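HTH-type transcriptional regulator PrpR (PDB 6D2S) regulates expression of enzymes of short-chain fatty acid catabolism via the glyoxylate and methylcitrate cycles and is required for growth in macrophages and for assimilation of cholesterol-derived propionate. Local coordinates at residues L43-M47 with I91-L95. Residues are numbered along the deposited sequence; the frame is centred on the assembly and turned at random.
Sequences LAELM and IATQL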
# COMPACT_ATOMS: atom_id res chain seq x y z
N LEU A 43 10.10 -15.20 1.62
CA LEU A 43 10.63 -14.41 0.51
C LEU A 43 12.14 -14.53 0.41
O LEU A 43 12.69 -14.54 -0.70
CB LEU A 43 10.21 -12.95 0.67
CG LEU A 43 8.87 -12.63 -0.00
CD1 LEU A 43 8.26 -11.35 0.57
CD2 LEU A 43 9.07 -12.49 -1.51
N ALA A 44 12.83 -14.57 1.55
CA ALA A 44 14.29 -14.74 1.49
C ALA A 44 14.66 -16.06 0.81
O ALA A 44 15.63 -16.12 0.04
CB ALA A 44 14.88 -14.70 2.91
N GLU A 45 13.90 -17.12 1.08
CA GLU A 45 14.11 -18.40 0.42
C GLU A 45 13.85 -18.29 -1.08
O GLU A 45 14.63 -18.78 -1.90
CB GLU A 45 13.23 -19.47 1.05
CG GLU A 45 13.47 -20.88 0.52
CD GLU A 45 12.58 -21.91 1.19
OE1 GLU A 45 11.77 -22.56 0.49
OE2 GLU A 45 12.69 -22.08 2.42
N LEU A 46 12.72 -17.66 -1.46
CA LEU A 46 12.43 -17.47 -2.88
C LEU A 46 13.54 -16.69 -3.57
O LEU A 46 13.99 -17.05 -4.67
CB LEU A 46 11.08 -16.77 -3.04
CG LEU A 46 10.58 -16.41 -4.44
CD1 LEU A 46 10.51 -17.65 -5.30
CD2 LEU A 46 9.20 -15.74 -4.36
N MET A 47 14.01 -15.61 -2.94
CA MET A 47 15.05 -14.79 -3.57
C MET A 47 16.31 -15.60 -3.82
O MET A 47 16.94 -15.47 -4.87
CB MET A 47 15.35 -13.57 -2.70
CG MET A 47 14.23 -12.55 -2.71
SD MET A 47 14.16 -11.70 -4.31
CE MET A 47 15.07 -10.21 -3.93
N ILE A 91 11.83 -6.87 0.71
CA ILE A 91 12.33 -7.95 -0.12
C ILE A 91 11.49 -8.08 -1.38
O ILE A 91 12.02 -8.27 -2.48
CB ILE A 91 12.36 -9.27 0.67
CG1 ILE A 91 13.24 -9.12 1.91
CG2 ILE A 91 12.85 -10.41 -0.23
CD1 ILE A 91 12.96 -10.21 3.00
N ALA A 92 10.17 -7.98 -1.24
CA ALA A 92 9.30 -8.09 -2.40
C ALA A 92 9.46 -6.90 -3.33
O ALA A 92 9.32 -7.05 -4.56
CB ALA A 92 7.84 -8.25 -1.95
N THR A 93 9.77 -5.72 -2.79
CA THR A 93 10.07 -4.57 -3.64
C THR A 93 11.30 -4.85 -4.49
O THR A 93 11.28 -4.64 -5.71
CB THR A 93 10.25 -3.31 -2.79
OG1 THR A 93 9.02 -2.98 -2.15
CG2 THR A 93 10.66 -2.12 -3.69
N GLN A 94 12.36 -5.39 -3.87
CA GLN A 94 13.56 -5.73 -4.64
C GLN A 94 13.28 -6.86 -5.63
O GLN A 94 13.84 -6.87 -6.74
CB GLN A 94 14.71 -6.12 -3.70
CG GLN A 94 16.06 -6.21 -4.40
CD GLN A 94 16.50 -4.86 -4.93
OE1 GLN A 94 17.00 -4.73 -6.06
NE2 GLN A 94 16.32 -3.83 -4.10
N LEU A 95 12.42 -7.81 -5.25
CA LEU A 95 12.04 -8.89 -6.17
C LEU A 95 11.42 -8.32 -7.44
O LEU A 95 11.71 -8.78 -8.56
CB LEU A 95 11.06 -9.85 -5.49
CG LEU A 95 10.24 -10.81 -6.36
CD1 LEU A 95 11.11 -11.65 -7.26
CD2 LEU A 95 9.36 -11.72 -5.48
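Met47 and Ile91 make the closest contact between helices 39-51 and 84-99: the methionine CG lies 3.6 Å from the isoleucine CG2. That methyl sits anti to the backbone N of Ile91, while CG1 takes the position beside the N (chi1 -59°), and the branching at CB lets CG2 reach Leu43 as well, 3.8 Å from its CB. One beta-branched residue thus fills the space between two side chains a helical turn apart.

The flexible thioether of Met47 supplies the next layer. Bent at both chi2 and chi3, the chain lays SD 3.8 Å from CB of Leu95. Its CE is carried over the backbone of helix 84-99, 3.8 Å from Leu95 N, with the aliphatic part of Gln94 just beyond. An unbranched, pliable chain suits this place because it can follow the surface of the neighbouring helix.

Leucine and alanine contacts finish the interface. Leu43 splits its two methyls: CD1 meets CB of Ala92 at 4.0 Å, where the small residue leaves room for it, and CD2 touches CD2 of Leu95 at 4.1 Å. The same Leu95 methyl also meets CD2 of Leu46; the Leu95 side chain crosses those of Leu43 and Leu46 at about a right angle.

No hydrogen bond links the two segments, which are held by van der Waals packing, mostly between apolar side chains; the backbone N-H groups of Met47 and Leu95 bond to Leu43 O and Ile91 O within their own helices. Val55 of strand 54-58 adjoins Met47 and Ile91, while helix 116-135 adds Phe134 against Leu43 and Ala131 against Ala92. With local axes 10.3 Å apart and inclined by 26°, this is the near-parallel helix packing of a hydrophobic alpha/beta core; it joins helix 39-51 to helix 84-99, the latter within the IrrE N-terminal-like domain.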